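PDB 5GWA: beta-lactamase, which probably hydrolyses beta-lactam antibiotics to substituted beta-amino acids, as class A beta-lactamases do, and is held here in complex with the inhibitor avibactam. Local coordinates for residues Ile11-Leu15 with Leu35-Glu39; Ile104-His110 with Thr191-Thr197; Leu171-Tyr175 with Leu188-Met192. One frame throughout, in Å; residues are numbered along the deposited sequence.

From the N terminus, contact 1 comes first. It closes a short excursion in which the chain leaves helix 4-15, runs out along strand 21-28 and returns on strand 34-37, so that the first helix lies against an outer strand of the five-stranded sheet. Contact 2 opens only later, on helix 100-109, and spans about 80 residues before closing on helix 182-193 and the loop beyond it. Contact 3 starts within that span, on helix 164-175, and ends on helix 182-193, where contact 2 also ends, the two sharing Thr191 and Met192. Contacts 1 and 2 lie on opposite sides of the chain's centre, their centres 28 Å apart; contacts 2 and 3 are 12 Å apart, centre to centre.

Contact 1: Ile11-Leu15 with Leu35-Glu39; sequences IEKYL and LNVNE. With NA (sodium ion), chain K.
Val37 is the centre of the apolar contact, its CG1 taking Leu15 and Glu12 of the helix, its CG2 taking Ile11. Val37 CG1 and Leu15 CD1 reach toward each other, tip to tip, at 4.1 Å, while CG2 of Val37 is 4.2 Å from CG2 of Ile11. With its CG1 anti to the carbonyl carbon (chi1 -72°), Ile11 splits its two branches: CG2 goes to Val37, and CD1 at the end of the other branch crosses to Leu35 CD2 at 4.1 Å. Glu12 adds its CG, which lies against Val37 CG1.

Polar groups play a small part, and no hydrogen bond crosses between 11-15 and 35-39. The amide nitrogen ND2 of Asn38 lies 4.2 Å from Leu15 CD1 but is bonded to the backbone oxygen of Val22. Past the strand, Glu39 O binds a sodium ion at 2.8 Å, together with two waters and Asp165.

Helix and strand axes run nearly parallel, 23° apart and 10.8 Å at closest. Ile11 also packs on Ile267 and Val271 of helix 257-276. Terminal helices packed together over the antiparallel sheet in this way are characteristic of the alpha/beta domain of class A beta-lactamases.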
loop_
_atom_site.group_PDB
_atom_site.type_symbol
_atom_site.label_atom_id
_atom_site.label_comp_id
_atom_site.label_asym_id
_atom_site.label_seq_id
_atom_site.Cartn_x
_atom_site.Cartn_y
_atom_site.Cartn_z
ATOM N N ILE A 11 12.899 -2.507 31.542
ATOM C CA ILE A 11 12.698 -2.214 30.126
ATOM C C ILE A 11 14.053 -1.980 29.443
ATOM O O ILE A 11 14.345 -2.515 28.368
ATOM C CB ILE A 11 11.782 -0.977 29.956
ATOM C CG1 ILE A 11 10.340 -1.330 30.318
ATOM C CG2 ILE A 11 11.872 -0.428 28.537
ATOM C CD1 ILE A 11 9.417 -0.131 30.431
ATOM N N GLU A 12 14.934 -1.266 30.139
ATOM C CA GLU A 12 16.283 -1.011 29.651
ATOM C C GLU A 12 17.069 -2.318 29.472
ATOM O O GLU A 12 17.713 -2.516 28.449
ATOM C CB GLU A 12 17.000 -0.024 30.594
ATOM C CG GLU A 12 16.482 1.404 30.426
ATOM C CD GLU A 12 17.129 2.419 31.352
ATOM O OE1 GLU A 12 17.780 2.000 32.313
ATOM O OE2 GLU A 12 16.907 3.641 31.169
ATOM N N LYS A 13 16.846 -3.271 30.366
ATOM C CA LYS A 13 17.552 -4.548 30.281
ATOM C C LYS A 13 17.044 -5.379 29.112
ATOM O O LYS A 13 17.827 -5.981 28.374
ATOM C CB LYS A 13 17.409 -5.319 31.592
ATOM C CG LYS A 13 18.155 -6.644 31.612
ATOM C CD LYS A 13 18.188 -7.250 33.010
ATOM C CE LYS A 13 18.793 -8.645 32.998
ATOM N NZ LYS A 13 18.426 -9.405 34.224
ATOM N N TYR A 14 15.727 -5.369 28.926
ATOM C CA TYR A 14 15.092 -5.988 27.749
ATOM C C TYR A 14 15.657 -5.461 26.426
ATOM O O TYR A 14 15.885 -6.199 25.458
ATOM C CB TYR A 14 13.570 -5.762 27.833
ATOM C CG TYR A 14 12.804 -6.283 26.621
ATOM C CD1 TYR A 14 12.688 -7.639 26.379
ATOM C CD2 TYR A 14 12.328 -5.418 25.654
ATOM C CE1 TYR A 14 12.055 -8.116 25.252
ATOM C CE2 TYR A 14 11.658 -5.879 24.554
ATOM C CZ TYR A 14 11.540 -7.228 24.342
ATOM O OH TYR A 14 10.928 -7.705 23.220
ATOM N N LEU A 15 15.921 -4.170 26.394
ATOM C CA LEU A 15 16.350 -3.506 25.197
ATOM C C LEU A 15 17.838 -3.700 24.879
ATOM O O LEU A 15 18.262 -3.471 23.752
ATOM C CB LEU A 15 16.058 -2.014 25.337
ATOM C CG LEU A 15 14.620 -1.586 25.128
ATOM C CD1 LEU A 15 14.533 -0.075 25.369
ATOM C CD2 LEU A 15 14.119 -1.969 23.746
ATOM N N LEU A 35 7.049 7.593 32.917
ATOM C CA LEU A 35 8.233 6.816 32.604
ATOM C C LEU A 35 8.714 7.188 31.214
ATOM O O LEU A 35 7.906 7.222 30.282
ATOM C CB LEU A 35 7.899 5.327 32.662
ATOM C CG LEU A 35 9.086 4.381 32.493
ATOM C CD1 LEU A 35 8.936 3.214 33.460
ATOM C CD2 LEU A 35 9.203 3.884 31.065
ATOM N N ASN A 36 10.015 7.456 31.073
ATOM C CA ASN A 36 10.630 7.793 29.789
ATOM C C ASN A 36 11.870 6.941 29.600
ATOM O O ASN A 36 12.641 6.746 30.551
ATOM C CB ASN A 36 11.038 9.251 29.771
ATOM C CG ASN A 36 9.866 10.200 29.759
ATOM O OD1 ASN A 36 8.873 9.999 29.060
ATOM N ND2 ASN A 36 9.956 11.231 30.576
ATOM N N VAL A 37 12.078 6.430 28.390
ATOM C CA VAL A 37 13.283 5.714 28.005
ATOM C C VAL A 37 13.766 6.237 26.655
ATOM O O VAL A 37 12.991 6.301 25.703
ATOM C CB VAL A 37 13.051 4.196 27.912
ATOM C CG1 VAL A 37 14.316 3.484 27.458
ATOM C CG2 VAL A 37 12.554 3.668 29.248
ATOM N N ASN A 38 15.034 6.638 26.567
ATOM C CA ASN A 38 15.630 7.106 25.328
ATOM C C ASN A 38 14.820 8.250 24.719
ATOM O O ASN A 38 14.751 8.390 23.506
ATOM C CB ASN A 38 15.821 5.963 24.349
ATOM C CG ASN A 38 16.719 4.887 24.889
ATOM O OD1 ASN A 38 17.690 5.162 25.588
ATOM N ND2 ASN A 38 16.390 3.631 24.587
ATOM N N GLU A 39 14.293 9.120 25.570
ATOM C CA GLU A 39 13.285 10.082 25.144
ATOM C C GLU A 39 13.806 11.351 24.498
ATOM O O GLU A 39 13.008 12.146 24.000
ATOM C CB GLU A 39 12.322 10.433 26.286
ATOM C CG GLU A 39 12.890 11.409 27.316
ATOM C CD GLU A 39 13.834 10.807 28.344
ATOM O OE1 GLU A 39 14.168 9.595 28.332
ATOM O OE2 GLU A 39 14.250 11.629 29.211
HETATM NA NA NA K . 12.319 14.513 25.339
HETATM O O HOH W 1 13.387 15.324 27.724
HETATM O O HOH W 2 13.893 16.616 24.739
#

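Contact 2: Ile104-His110 with Thr191-Thr197; sequences IKSTVSH and TMIETTT. With NA (sodium ion), chain N; NA (sodium ion), chain T; NXL ((2S,5R)-1-formyl-5-[(sulfooxy)amino]piperidine-2-carboxamide), chain B.
Thr191 fits as a knob into the hole formed by Ile104, Lys105, Val108 and Ser109, joining helices 100-109 and 182-193 in the class A beta-lactamase fold, beside the inhibitor site. The tight part lies here. Methyl CG2 of Thr191 touches Val108 CB at 3.7 Å, the two side chains crossing at about a right angle, and CG1 of Val108 also meets CG of Met192.

Ser109 supplies both hydrogen bonds between the segments. Its OG, anti to the carbonyl carbon (chi1 -54°), donates to Thr191 O at 2.7 Å from above the carbonyl plane, 39° out of it. Its backbone oxygen accepts from Thr196 N at 3.1 Å, nearly straight at 166°, and the CA of Thr195 approaches the same oxygen. One buried serine is thus gripped by side chain and main chain, which should hold 194-197 against it.

The looser side is built on water. Extended Lys105 and Glu194 are not in direct contact, NZ and OE1 being 4.9 Å apart; one water bridges them, and a second links Glu194 OE1 to Ser109 OG. Thr196 OG1 sits 3.2 Å above one face of the His110 ring, toward its rim, and one water is hydrogen-bonded to both this hydroxyl and His110 NE2. Asp89 and Pro92 of the second subunit pack on His110 and Thr196, respectively. Ile193 O and Thr195 O bind one sodium ion, Thr197 O another, which His214 also binds.

Beyond His110 the chain reaches Ser111 and Asn113, both hydrogen-bonded to the inhibitor. At the other end, Thr197 OG1 bonds to Thr216, and Thr197 CB lies 3.5 Å from sulfate oxygen OAD of the inhibitor.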
loop_
_atom_site.group_PDB
_atom_site.type_symbol
_atom_site.label_atom_id
_atom_site.label_comp_id
_atom_site.label_asym_id
_atom_site.label_seq_id
_atom_site.Cartn_x
_atom_site.Cartn_y
_atom_site.Cartn_z
ATOM N N ILE A 104 -11.895 10.189 7.649
ATOM C CA ILE A 104 -11.133 10.128 8.888
ATOM C C ILE A 104 -11.061 8.711 9.469
ATOM O O ILE A 104 -9.982 8.287 9.912
ATOM C CB ILE A 104 -11.719 11.074 9.948
ATOM C CG1 ILE A 104 -11.609 12.492 9.483
ATOM C CG2 ILE A 104 -11.030 10.838 11.280
ATOM C CD1 ILE A 104 -12.488 13.477 10.246
ATOM N N LYS A 105 -12.157 7.946 9.406
ATOM C CA LYS A 105 -12.170 6.589 9.939
ATOM C C LYS A 105 -11.187 5.736 9.155
ATOM O O LYS A 105 -10.399 5.008 9.736
ATOM C CB LYS A 105 -13.550 5.940 9.852
ATOM C CG LYS A 105 -14.534 6.497 10.852
ATOM C CD LYS A 105 -15.824 5.700 10.761
ATOM C CE LYS A 105 -16.914 6.294 11.632
ATOM N NZ LYS A 105 -18.101 5.408 11.567
ATOM N N SER A 106 -11.153 5.886 7.843
ATOM C CA SER A 106 -10.190 5.099 7.071
ATOM C C SER A 106 -8.747 5.513 7.400
ATOM O O SER A 106 -7.825 4.660 7.487
ATOM C CB SER A 106 -10.455 5.247 5.586
ATOM O OG SER A 106 -9.684 4.287 4.858
ATOM N N THR A 107 -8.536 6.818 7.460
ATOM C CA THR A 107 -7.199 7.398 7.677
ATOM C C THR A 107 -6.629 6.971 9.026
ATOM O O THR A 107 -5.438 6.706 9.153
ATOM C CB THR A 107 -7.293 8.923 7.617
ATOM O OG1 THR A 107 -7.717 9.287 6.297
ATOM C CG2 THR A 107 -5.934 9.535 7.864
ATOM N N VAL A 108 -7.475 6.971 10.062
ATOM C CA VAL A 108 -7.000 6.678 11.422
ATOM C C VAL A 108 -7.089 5.188 11.730
ATOM O O VAL A 108 -6.068 4.554 12.013
ATOM C CB VAL A 108 -7.781 7.455 12.487
ATOM C CG1 VAL A 108 -7.412 6.998 13.895
ATOM C CG2 VAL A 108 -7.546 8.929 12.303
ATOM N N SER A 109 -8.249 4.563 11.561
ATOM C CA SER A 109 -8.420 3.148 11.988
ATOM C C SER A 109 -7.716 2.200 11.035
ATOM O O SER A 109 -7.238 1.142 11.466
ATOM C CB SER A 109 -9.899 2.763 12.094
ATOM O OG SER A 109 -10.532 3.713 12.947
ATOM N N HIS A 110 -7.664 2.535 9.750
ATOM C CA HIS A 110 -7.049 1.678 8.746
ATOM C C HIS A 110 -5.796 2.305 8.127
ATOM O O HIS A 110 -5.231 1.724 7.235
ATOM C CB HIS A 110 -8.053 1.331 7.663
ATOM C CG HIS A 110 -9.076 0.362 8.113
ATOM N ND1 HIS A 110 -10.205 0.693 8.830
ATOM C CD2 HIS A 110 -9.109 -0.981 7.955
ATOM C CE1 HIS A 110 -10.878 -0.413 9.112
ATOM N NE2 HIS A 110 -10.228 -1.436 8.593
ATOM N N THR A 191 -12.802 6.070 17.049
ATOM C CA THR A 191 -12.100 5.714 15.811
ATOM C C THR A 191 -10.724 5.048 16.156
ATOM O O THR A 191 -10.349 3.986 15.597
ATOM C CB THR A 191 -11.949 6.960 14.957
ATOM O OG1 THR A 191 -13.270 7.439 14.587
ATOM C CG2 THR A 191 -11.174 6.668 13.734
ATOM N N MET A 192 -10.107 5.558 17.202
ATOM C CA MET A 192 -8.838 4.972 17.705
ATOM C C MET A 192 -8.953 3.615 18.400
ATOM O O MET A 192 -8.086 2.761 18.291
ATOM C CB MET A 192 -8.177 5.975 18.628
ATOM C CG MET A 192 -7.633 7.193 17.898
ATOM S SD MET A 192 -6.958 8.460 18.953
ATOM C CE MET A 192 -5.471 7.605 19.504
ATOM N N ILE A 193 -10.092 3.363 19.064
ATOM C CA ILE A 193 -10.391 2.029 19.560
ATOM C C ILE A 193 -10.708 1.041 18.471
ATOM O O ILE A 193 -10.312 -0.133 18.523
ATOM C CB ILE A 193 -11.537 2.080 20.615
ATOM C CG1 ILE A 193 -11.121 2.965 21.794
ATOM C CG2 ILE A 193 -11.854 0.687 21.091
ATOM C CD1 ILE A 193 -12.296 3.355 22.704
ATOM N N GLU A 194 -11.352 1.553 17.405
ATOM C CA GLU A 194 -11.703 0.783 16.235
ATOM C C GLU A 194 -10.518 0.471 15.333
ATOM O O GLU A 194 -10.658 -0.249 14.361
ATOM C CB GLU A 194 -12.790 1.531 15.445
ATOM C CG GLU A 194 -14.175 1.457 16.109
ATOM C CD GLU A 194 -15.218 2.417 15.558
ATOM O OE1 GLU A 194 -14.970 3.127 14.552
ATOM O OE2 GLU A 194 -16.344 2.430 16.130
ATOM N N THR A 195 -9.367 1.061 15.606
ATOM C CA THR A 195 -8.166 0.732 14.836
ATOM C C THR A 195 -7.969 -0.766 14.692
ATOM O O THR A 195 -8.052 -1.524 15.689
ATOM C CB THR A 195 -6.951 1.408 15.493
ATOM O OG1 THR A 195 -7.098 2.826 15.339
ATOM C CG2 THR A 195 -5.600 0.958 14.902
ATOM N N THR A 196 -7.685 -1.222 13.462
ATOM C CA THR A 196 -7.479 -2.626 13.197
ATOM C C THR A 196 -6.007 -2.969 12.987
ATOM O O THR A 196 -5.642 -4.150 12.945
ATOM C CB THR A 196 -8.265 -3.122 11.976
ATOM O OG1 THR A 196 -7.936 -2.338 10.837
ATOM C CG2 THR A 196 -9.745 -2.961 12.245
ATOM N N THR A 197 -5.185 -1.955 12.728
ATOM C CA THR A 197 -3.763 -2.171 12.450
ATOM C C THR A 197 -3.014 -2.495 13.720
ATOM O O THR A 197 -3.469 -2.261 14.816
ATOM C CB THR A 197 -3.141 -0.946 11.755
ATOM O OG1 THR A 197 -3.216 0.196 12.629
ATOM C CG2 THR A 197 -3.906 -0.637 10.487
HETATM NA NA NA N . -5.537 -2.930 16.615
HETATM NA NA NA T . -7.641 -1.135 18.508
HETATM O OAC NXL B . 2.978 4.369 8.932
HETATM C CAN NXL B . 2.006 4.419 8.186
HETATM N N NXL B . 1.906 3.821 7.086
HETATM C CAJ NXL B . 0.630 3.678 6.417
HETATM C CA NXL B . 3.058 3.111 6.548
HETATM C C NXL B . 3.609 3.656 5.276
HETATM O O NXL B . 3.042 4.538 4.657
HETATM N NAA NXL B . 4.679 3.009 4.805
HETATM C CB NXL B . 2.697 1.658 6.379
HETATM C CAH NXL B . 1.366 1.451 5.696
HETATM C CAO NXL B . 0.247 2.218 6.388
HETATM N NAK NXL B . -0.156 1.743 7.729
HETATM O OAL NXL B . 0.736 1.046 8.400
HETATM S SAR NXL B . 0.546 1.037 9.921
HETATM O OAD NXL B . -0.155 -0.185 10.164
HETATM O OAE NXL B . 1.718 0.926 10.715
HETATM O OAG NXL B . -0.009 2.537 10.250
HETATM O O HOH W 3 -17.184 2.816 12.856
HETATM O O HOH W 4 -3.853 2.833 12.759
HETATM O O HOH W 5 -13.280 3.555 12.477
HETATM O O HOH W 6 -9.136 -4.287 9.005
HETATM O O HOH W 7 -7.356 -4.909 16.699
#

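Contact 3: Leu171-Tyr175 with Leu188-Met192; sequences LKKFY and LLNTM
The helix segments 171-175 and 188-192 run at 121° to each other, their axes 12.4 Å apart at closest, so they meet chiefly through side chains, and no hydrogen bond joins them. Phe174 does most of the bridging. With CG anti to the backbone N (chi1 161°), its ring extends to the second helix: CE1 meets Leu188 CD2 at 3.7 Å, the side chains crossing at a slant, and the backbone nitrogen of Leu189 lies at the ring edge, in its plane, 3.9 Å from CZ. On Met192, SD makes a Met-aromatic contact with the same ring, 4.8 Å from its centroid and 49° off the normal, the two side chains sliding past each other in opposite directions. The bend at chi3 carries methyl CE of Met192 on to Leu171 CD2, at 4.3 Å.

Farther along, both methyls of Leu189 meet the Tyr175 ring near CE1, CD1 being 3.7 Å from that atom.

The contact is wedged between other elements of the fold. Phe51 of helix 49-63 meets Phe174 edge-to-face and also touches Leu171 and Met192, while Ile235 of strand 227-237 lies against Leu171, Phe174 and Tyr175.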
loop_
_atom_site.group_PDB
_atom_site.type_symbol
_atom_site.label_atom_id
_atom_site.label_comp_id
_atom_site.label_asym_id
_atom_site.label_seq_id
_atom_site.Cartn_x
_atom_site.Cartn_y
_atom_site.Cartn_z
ATOM N N LEU A 171 -1.316 12.926 23.894
ATOM C CA LEU A 171 -2.377 11.943 24.110
ATOM C C LEU A 171 -3.176 12.212 25.381
ATOM O O LEU A 171 -4.387 11.992 25.409
ATOM C CB LEU A 171 -1.807 10.526 24.162
ATOM C CG LEU A 171 -1.340 9.972 22.824
ATOM C CD1 LEU A 171 -0.408 8.813 23.049
ATOM C CD2 LEU A 171 -2.483 9.545 21.916
ATOM N N LYS A 172 -2.504 12.697 26.423
ATOM C CA LYS A 172 -3.172 13.013 27.683
ATOM C C LYS A 172 -4.062 14.262 27.598
ATOM O O LYS A 172 -5.228 14.193 28.022
ATOM C CB LYS A 172 -2.132 13.155 28.793
ATOM C CG LYS A 172 -2.706 13.536 30.144
ATOM C CD LYS A 172 -1.644 13.437 31.213
ATOM C CE LYS A 172 -2.184 13.770 32.589
ATOM N NZ LYS A 172 -1.293 13.260 33.666
ATOM N N LYS A 173 -3.587 15.301 26.921
ATOM C CA LYS A 173 -4.397 16.504 26.626
ATOM C C LYS A 173 -5.640 16.071 25.878
ATOM O O LYS A 173 -6.776 16.448 26.188
ATOM C CB LYS A 173 -3.607 17.492 25.783
ATOM C CG LYS A 173 -2.480 18.182 26.533
ATOM C CD LYS A 173 -1.913 19.336 25.724
ATOM C CE LYS A 173 -0.754 19.997 26.440
ATOM N NZ LYS A 173 -1.292 21.059 27.342
ATOM N N PHE A 174 -5.445 15.183 24.907
ATOM C CA PHE A 174 -6.587 14.705 24.132
ATOM C C PHE A 174 -7.572 13.908 25.002
ATOM O O PHE A 174 -8.793 14.133 24.902
ATOM C CB PHE A 174 -6.094 13.821 22.974
ATOM C CG PHE A 174 -7.147 12.934 22.388
ATOM C CD1 PHE A 174 -8.186 13.468 21.665
ATOM C CD2 PHE A 174 -7.039 11.552 22.482
ATOM C CE1 PHE A 174 -9.154 12.656 21.130
ATOM C CE2 PHE A 174 -8.015 10.731 21.938
ATOM C CZ PHE A 174 -9.045 11.291 21.212
ATOM N N TYR A 175 -7.077 12.939 25.781
ATOM C CA TYR A 175 -7.957 12.007 26.487
ATOM C C TYR A 175 -8.797 12.729 27.510
ATOM O O TYR A 175 -9.939 12.328 27.777
ATOM C CB TYR A 175 -7.188 10.846 27.161
ATOM C CG TYR A 175 -8.075 9.679 27.395
ATOM C CD1 TYR A 175 -8.308 8.760 26.394
ATOM C CD2 TYR A 175 -8.840 9.573 28.555
ATOM C CE1 TYR A 175 -9.200 7.712 26.550
ATOM C CE2 TYR A 175 -9.753 8.535 28.709
ATOM C CZ TYR A 175 -9.938 7.612 27.701
ATOM O OH TYR A 175 -10.873 6.585 27.777
ATOM N N LEU A 188 -13.266 10.751 17.575
ATOM C CA LEU A 188 -11.858 10.355 17.386
ATOM C C LEU A 188 -11.474 9.235 18.316
ATOM O O LEU A 188 -10.806 8.240 17.894
ATOM C CB LEU A 188 -10.930 11.531 17.551
ATOM C CG LEU A 188 -9.453 11.209 17.305
ATOM C CD1 LEU A 188 -9.205 10.517 15.956
ATOM C CD2 LEU A 188 -8.612 12.442 17.477
ATOM N N LEU A 189 -11.928 9.311 19.572
ATOM C CA LEU A 189 -11.627 8.192 20.488
ATOM C C LEU A 189 -12.194 6.875 20.000
ATOM O O LEU A 189 -11.509 5.846 20.007
ATOM C CB LEU A 189 -12.115 8.502 21.916
ATOM C CG LEU A 189 -11.756 7.443 22.971
ATOM C CD1 LEU A 189 -10.279 7.178 23.081
ATOM C CD2 LEU A 189 -12.261 7.871 24.345
ATOM N N ASN A 190 -13.474 6.848 19.568
ATOM C CA ASN A 190 -14.052 5.622 19.074
ATOM C C ASN A 190 -13.229 5.126 17.878
ATOM O O ASN A 190 -12.978 3.931 17.750
ATOM C CB ASN A 190 -15.514 5.816 18.661
ATOM C CG ASN A 190 -16.466 5.826 19.848
ATOM O OD1 ASN A 190 -16.242 5.171 20.844
ATOM N ND2 ASN A 190 -17.585 6.489 19.679
ATOM N N THR A 191 -12.802 6.070 17.049
ATOM C CA THR A 191 -12.100 5.714 15.811
ATOM C C THR A 191 -10.724 5.048 16.156
ATOM O O THR A 191 -10.349 3.986 15.597
ATOM C CB THR A 191 -11.949 6.960 14.957
ATOM O OG1 THR A 191 -13.270 7.439 14.587
ATOM C CG2 THR A 191 -11.174 6.668 13.734
ATOM N N MET A 192 -10.107 5.558 17.202
ATOM C CA MET A 192 -8.838 4.972 17.705
ATOM C C MET A 192 -8.953 3.615 18.400
ATOM O O MET A 192 -8.086 2.761 18.291
ATOM C CB MET A 192 -8.177 5.975 18.628
ATOM C CG MET A 192 -7.633 7.193 17.898
ATOM S SD MET A 192 -6.958 8.460 18.953
ATOM C CE MET A 192 -5.471 7.605 19.504
#